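Local coordinates for protein P47 (Clostridium botulinum, PDB 6EKT), which may form part of a progenitor complex that protects botulinum neurotoxin type A2 during its passage through the host gut, and has a TULIP-like fold, at residues Tyr290-Ala295 with Ile388-Gly393; Phe247-Val252 with Phe269-Thr274. All blocks are in the same frame, centred on the assembly; numbering follows the deposited sequence. Where two conformers were deposited one is given.

Interaction 1. Residues Tyr290-Ala295 with Ile388-Gly393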
loop_
_atom_site.group_PDB
_atom_site.type_symbol
_atom_site.label_atom_id
_atom_site.label_comp_id
_atom_site.label_asym_id
_atom_site.label_seq_id
_atom_site.Cartn_x
_atom_site.Cartn_y
_atom_site.Cartn_z
ATOM N N TYR A 290 -4.982 -35.767 -0.237
ATOM C CA TYR A 290 -4.569 -36.759 0.748
ATOM C C TYR A 290 -5.579 -37.917 0.841
ATOM O O TYR A 290 -6.726 -37.798 0.413
ATOM C CB TYR A 290 -4.303 -36.132 2.117
ATOM C CG TYR A 290 -5.427 -35.287 2.677
ATOM C CD1 TYR A 290 -6.426 -35.847 3.485
ATOM C CD2 TYR A 290 -5.476 -33.914 2.431
ATOM C CE1 TYR A 290 -7.444 -35.057 4.027
ATOM C CE2 TYR A 290 -6.494 -33.129 2.954
ATOM C CZ TYR A 290 -7.470 -33.702 3.759
ATOM O OH TYR A 290 -8.475 -32.895 4.271
ATOM N N GLY A 291 -5.127 -39.041 1.370
ATOM C CA GLY A 291 -5.974 -40.225 1.494
ATOM C C GLY A 291 -7.087 -39.976 2.487
ATOM O O GLY A 291 -6.846 -39.463 3.573
ATOM N N LEU A 292 -8.305 -40.324 2.088
ATOM C CA LEU A 292 -9.488 -40.254 2.959
ATOM C C LEU A 292 -10.036 -41.632 3.273
ATOM O O LEU A 292 -10.331 -42.419 2.354
ATOM C CB LEU A 292 -10.602 -39.463 2.267
ATOM C CG LEU A 292 -10.374 -38.010 1.989
ATOM C CD1 LEU A 292 -11.551 -37.555 1.133
ATOM C CD2 LEU A 292 -10.334 -37.270 3.322
ATOM N N LYS A 293 -10.220 -41.911 4.568
ATOM C CA LYS A 293 -10.691 -43.220 4.988
ATOM C C LYS A 293 -12.206 -43.206 4.998
ATOM O O LYS A 293 -12.822 -42.407 5.699
ATOM C CB LYS A 293 -10.149 -43.610 6.373
ATOM C CG LYS A 293 -10.303 -45.086 6.698
ATOM C CD LYS A 293 -9.396 -45.471 7.861
ATOM C CE LYS A 293 -9.882 -46.647 8.680
ATOM N NZ LYS A 293 -10.195 -47.864 7.882
ATOM N N VAL A 294 -12.784 -44.075 4.190
ATOM C CA VAL A 294 -14.234 -44.272 4.125
ATOM C C VAL A 294 -14.474 -45.763 4.319
ATOM O O VAL A 294 -13.984 -46.602 3.543
ATOM C CB VAL A 294 -14.834 -43.759 2.786
ATOM C CG1 VAL A 294 -16.358 -43.791 2.838
ATOM C CG2 VAL A 294 -14.338 -42.358 2.461
ATOM N N ALA A 295 -15.229 -46.095 5.371
ATOM C CA ALA A 295 -15.312 -47.453 5.922
ATOM C C ALA A 295 -13.900 -48.040 6.132
ATOM O O ALA A 295 -13.074 -47.412 6.797
ATOM C CB ALA A 295 -16.232 -48.375 5.090
ATOM N N ILE A 388 -16.090 -34.699 -1.564
ATOM C CA ILE A 388 -16.601 -33.334 -1.731
ATOM C C ILE A 388 -16.527 -32.570 -0.400
ATOM O O ILE A 388 -15.998 -31.436 -0.362
ATOM C CB ILE A 388 -18.052 -33.330 -2.315
ATOM C CG1 ILE A 388 -18.026 -33.733 -3.804
ATOM C CG2 ILE A 388 -18.686 -31.939 -2.162
ATOM C CD1 ILE A 388 -19.394 -34.063 -4.398
ATOM N N LYS A 389 -16.982 -33.200 0.689
ATOM C CA LYS A 389 -16.970 -32.536 2.021
ATOM C C LYS A 389 -15.542 -32.236 2.482
ATOM O O LYS A 389 -15.271 -31.140 3.021
ATOM C CB LYS A 389 -17.713 -33.354 3.069
ATOM C CG LYS A 389 -19.222 -33.445 2.795
ATOM C CD LYS A 389 -19.949 -32.157 3.109
ATOM C CE LYS A 389 -19.934 -31.835 4.604
ATOM N NZ LYS A 389 -20.597 -30.525 4.893
ATOM N N SER A 390 -14.632 -33.179 2.227
ATOM C CA SER A 390 -13.210 -32.980 2.585
ATOM C C SER A 390 -12.633 -31.735 1.913
ATOM O O SER A 390 -12.071 -30.859 2.586
ATOM C CB SER A 390 -12.361 -34.212 2.242
ATOM O OG SER A 390 -11.014 -33.999 2.636
ATOM N N ILE A 391 -12.793 -31.662 0.590
ATOM C CA ILE A 391 -12.271 -30.556 -0.197
ATOM C C ILE A 391 -12.921 -29.243 0.245
ATOM O O ILE A 391 -12.206 -28.267 0.538
ATOM C CB ILE A 391 -12.438 -30.801 -1.712
ATOM C CG1 ILE A 391 -11.608 -32.025 -2.131
ATOM C CG2 ILE A 391 -12.086 -29.542 -2.525
ATOM C CD1 ILE A 391 -11.929 -32.539 -3.528
ATOM N N GLU A 392 -14.254 -29.227 0.348
ATOM C CA GLU A 392 -14.982 -28.004 0.762
ATOM C C GLU A 392 -14.467 -27.482 2.082
ATOM O O GLU A 392 -14.284 -26.285 2.239
ATOM C CB GLU A 392 -16.491 -28.255 0.875
ATOM C CG GLU A 392 -17.151 -28.400 -0.491
ATOM C CD GLU A 392 -18.600 -28.842 -0.419
ATOM O OE1 GLU A 392 -19.057 -29.288 0.663
ATOM O OE2 GLU A 392 -19.285 -28.729 -1.467
ATOM N N GLY A 393 -14.211 -28.397 3.021
ATOM C CA GLY A 393 -13.800 -28.013 4.368
ATOM C C GLY A 393 -12.355 -27.528 4.410
ATOM O O GLY A 393 -11.960 -26.846 5.351
HETATM O O HOH W 1 -10.936 -34.004 5.324
#
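The S390 hydroxyl, on helix 374-394, is gripped by an indole N-H and a water and lies against Y290 and L292. Its OG takes a hydrogen bond from the indole NE1 of W289, just before the 290-295 segment. The water lies 2.7 Å from S390 OG and 2.9 Å from Y290 OH, bonded to both. The two hydroxyl oxygens, Y290 OH and S390 OG, are themselves 3.2 Å apart, and with the water they make a compact triangle. Y290 reaches this place because its CG lies between the backbone N and the carbonyl carbon (chi1 53°), which carries the ring up beside the helix with the phenol oxygen leading; OG stands obliquely to the ring. Tyrosine suits the site by being long enough to bring a hydroxyl across from the loop.

The apolar half of the contact belongs to L292. Its forked end faces the serine side chain: CD1 comes within 3.6 Å of S390 CB, while CD2 lies 3.4 Å from S390 OG. Serine fits here because it combines a polar tip with a side chain short enough to let strand 292-294 lie close to the helix. The CB of S390 is directed at the strand, and the extended first torsion (chi1 -178°) carries OG on to Y290 OH and L292 CD2. L292 also packs on P301, and V294 packs on S382 and W386, earlier in helix 374-394, whereas I388 and I391 meet F336 on strand 329-347. Sheet residues thus flank the helix on more than one face, consistent with the TULIP-like design of a sheet wrapped round a long helix. With an indole N-H and a bridging water both bonded to one serine oxygen, this partly exposed seam is joined by polar links as well as by leucine methyls.

Interaction 2. Residues Phe247-Val252 with Phe269-Thr274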
loop_
_atom_site.group_PDB
_atom_site.type_symbol
_atom_site.label_atom_id
_atom_site.label_comp_id
_atom_site.label_asym_id
_atom_site.label_seq_id
_atom_site.Cartn_x
_atom_site.Cartn_y
_atom_site.Cartn_z
ATOM N N PHE A 247 -1.139 -9.221 -3.961
ATOM C CA PHE A 247 -1.790 -9.934 -2.851
ATOM C C PHE A 247 -1.915 -11.439 -3.194
ATOM O O PHE A 247 -1.552 -12.304 -2.389
ATOM C CB PHE A 247 -3.165 -9.310 -2.564
ATOM C CG PHE A 247 -3.981 -10.050 -1.538
ATOM C CD1 PHE A 247 -3.585 -10.093 -0.196
ATOM C CD2 PHE A 247 -5.142 -10.732 -1.925
ATOM C CE1 PHE A 247 -4.337 -10.791 0.746
ATOM C CE2 PHE A 247 -5.910 -11.424 -0.981
ATOM C CZ PHE A 247 -5.512 -11.451 0.349
ATOM N N LEU A 248 -2.414 -11.722 -4.389
ATOM C CA LEU A 248 -2.560 -13.113 -4.855
ATOM C C LEU A 248 -1.209 -13.815 -4.926
ATOM O O LEU A 248 -1.082 -14.934 -4.455
ATOM C CB LEU A 248 -3.258 -13.155 -6.215
ATOM C CG LEU A 248 -4.745 -12.796 -6.221
ATOM C CD1 LEU A 248 -5.274 -12.726 -7.649
ATOM C CD2 LEU A 248 -5.563 -13.792 -5.393
ATOM N N GLN A 249 -0.208 -13.145 -5.498
ATOM C CA GLN A 249 1.086 -13.743 -5.756
ATOM C C GLN A 249 1.834 -14.012 -4.451
ATOM O O GLN A 249 2.372 -15.115 -4.260
ATOM C CB GLN A 249 1.926 -12.846 -6.682
ATOM C CG GLN A 249 3.344 -13.351 -6.970
ATOM C CD GLN A 249 3.371 -14.681 -7.710
ATOM O OE1 GLN A 249 2.626 -14.890 -8.670
ATOM N NE2 GLN A 249 4.257 -15.568 -7.283
ATOM N N ASN A 250 1.797 -13.036 -3.537
ATOM C CA ASN A 250 2.670 -13.046 -2.368
ATOM C C ASN A 250 2.039 -13.317 -1.029
ATOM O O ASN A 250 2.744 -13.567 -0.043
ATOM C CB ASN A 250 3.454 -11.739 -2.324
ATOM C CG ASN A 250 4.195 -11.501 -3.601
ATOM O OD1 ASN A 250 3.815 -10.631 -4.401
ATOM N ND2 ASN A 250 5.226 -12.304 -3.840
ATOM N N MET A 251 0.721 -13.289 -0.966
ATOM C CA MET A 251 0.059 -13.626 0.285
ATOM C C MET A 251 -0.871 -14.842 0.171
ATOM O O MET A 251 -0.964 -15.663 1.101
ATOM C CB MET A 251 -0.614 -12.381 0.854
ATOM C CG MET A 251 0.473 -11.393 1.236
ATOM S SD MET A 251 0.045 -9.681 1.088
ATOM C CE MET A 251 -0.496 -9.448 2.768
ATOM N N VAL A 252 -1.516 -14.980 -0.978
ATOM C CA VAL A 252 -2.459 -16.084 -1.177
ATOM C C VAL A 252 -1.796 -17.348 -1.745
ATOM O O VAL A 252 -2.049 -18.438 -1.228
ATOM C CB VAL A 252 -3.675 -15.653 -2.027
ATOM C CG1 VAL A 252 -4.606 -16.822 -2.328
ATOM C CG2 VAL A 252 -4.461 -14.558 -1.311
ATOM N N PHE A 269 0.335 -24.299 -8.395
ATOM C CA PHE A 269 -0.529 -23.193 -8.758
ATOM C C PHE A 269 0.293 -22.027 -9.299
ATOM O O PHE A 269 1.510 -21.990 -9.123
ATOM C CB PHE A 269 -1.319 -22.702 -7.538
ATOM C CG PHE A 269 -2.101 -23.781 -6.828
ATOM C CD1 PHE A 269 -1.510 -24.539 -5.790
ATOM C CD2 PHE A 269 -3.431 -24.030 -7.168
ATOM C CE1 PHE A 269 -2.229 -25.528 -5.110
ATOM C CE2 PHE A 269 -4.158 -25.021 -6.483
ATOM C CZ PHE A 269 -3.562 -25.764 -5.458
ATOM N N GLU A 270 -0.397 -21.079 -9.932
ATOM C CA GLU A 270 0.221 -19.863 -10.446
ATOM C C GLU A 270 -0.834 -18.776 -10.636
ATOM O O GLU A 270 -2.027 -19.069 -10.778
ATOM C CB GLU A 270 0.950 -20.149 -11.776
ATOM C CG GLU A 270 0.034 -20.344 -12.973
ATOM C CD GLU A 270 0.777 -20.799 -14.212
ATOM O OE1 GLU A 270 0.963 -22.010 -14.362
ATOM O OE2 GLU A 270 1.176 -19.948 -15.038
ATOM N N VAL A 271 -0.367 -17.524 -10.681
ATOM C CA VAL A 271 -1.220 -16.385 -10.952
ATOM C C VAL A 271 -1.243 -16.102 -12.454
ATOM O O VAL A 271 -0.195 -15.929 -13.077
ATOM C CB VAL A 271 -0.729 -15.117 -10.188
ATOM C CG1 VAL A 271 -1.477 -13.882 -10.665
ATOM C CG2 VAL A 271 -0.909 -15.300 -8.688
ATOM N N ILE A 272 -2.441 -16.069 -13.031
ATOM C CA ILE A 272 -2.631 -15.580 -14.392
ATOM C C ILE A 272 -2.930 -14.078 -14.289
ATOM O O ILE A 272 -3.888 -13.674 -13.621
ATOM C CB ILE A 272 -3.807 -16.319 -15.088
ATOM C CG1 ILE A 272 -3.638 -17.847 -14.989
ATOM C CG2 ILE A 272 -4.033 -15.819 -16.519
ATOM C CD1 ILE A 272 -2.450 -18.462 -15.723
ATOM N N SER A 273 -2.105 -13.270 -14.946
ATOM C CA SER A 273 -2.316 -11.833 -14.983
ATOM C C SER A 273 -3.512 -11.530 -15.863
ATOM O O SER A 273 -3.733 -12.195 -16.881
ATOM C CB SER A 273 -1.074 -11.115 -15.504
ATOM O OG SER A 273 -0.012 -11.241 -14.579
ATOM N N THR A 274 -4.300 -10.557 -15.429
ATOM C CA THR A 274 -5.421 -10.034 -16.214
ATOM C C THR A 274 -5.234 -8.533 -16.523
ATOM O O THR A 274 -5.983 -7.962 -17.321
ATOM C CB THR A 274 -6.775 -10.272 -15.510
ATOM O OG1 THR A 274 -6.725 -9.768 -14.173
ATOM C CG2 THR A 274 -7.142 -11.773 -15.477
HETATM O O HOH W 2 2.400 -17.127 -10.125
#
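Helix 244-252 comes nearest to strand 269-273 where the CA atoms of Q249 and V271 are 6.3 Å apart, and it widens there into a pi-type turn. F247 O accepts two backbone bonds, from M251 N at 2.9 Å and from V252 N at 3.0 Å. No direct hydrogen bond joins 247-252 to 269-274. The CB of V271 is directed at the helix and, being short and branched at CB, the residue packs close against the helix backbone, with CG2 3.9 Å from Q249 CA. The same CG2 methyl packs 4.0 Å from L248 CB and also lies 3.6 Å from Q249 OE1.

Q249 reaches over from the flank. Its chain bends at chi2 (63°), which brings the amide round to the strand, where the Q249 and V271 side chains meet at a slant. A water then completes the junction, donating to Q249 OE1 at 2.7 Å and accepting from V271 N at 2.9 Å. Glutamine is well chosen for this place: it is long enough to present an acceptor at the helix flank, so that the water can serve the V271 amide on the strand edge turned away from strand 279-288, which pairs with E270 and I272.

Just outside the contact, K245 of the same helix bonds S273 OG of the strand. L248 and V252 lean on L310 and M308 of strand 297-311, within the same curled antiparallel sheet. F247 stacks on F430 of another sheet, and M251 meets F403 and L406 of helix 403-409, so the short helix is wedged between two sheets and a second helix.

Interactions 1 and 2 follow one another along the chain, 269-274 ending before 290-295 begins, and do not touch: their centres are 26 Å apart and their nearest atoms about 10 Å. Both join a helix to the same curled antiparallel sheet, and strand 297-311 packs against residues of each, P301 on L292 and L310 on L248. Interaction 2 lies about 17 Å from the centre of the chain, near a neighbouring sheet, while interaction 1 is about 39 Å out on the same side of that centre, along the long helix. Each contact is bridged by one water, joining two side chains in interaction 1 and a side chain to the backbone in interaction 2.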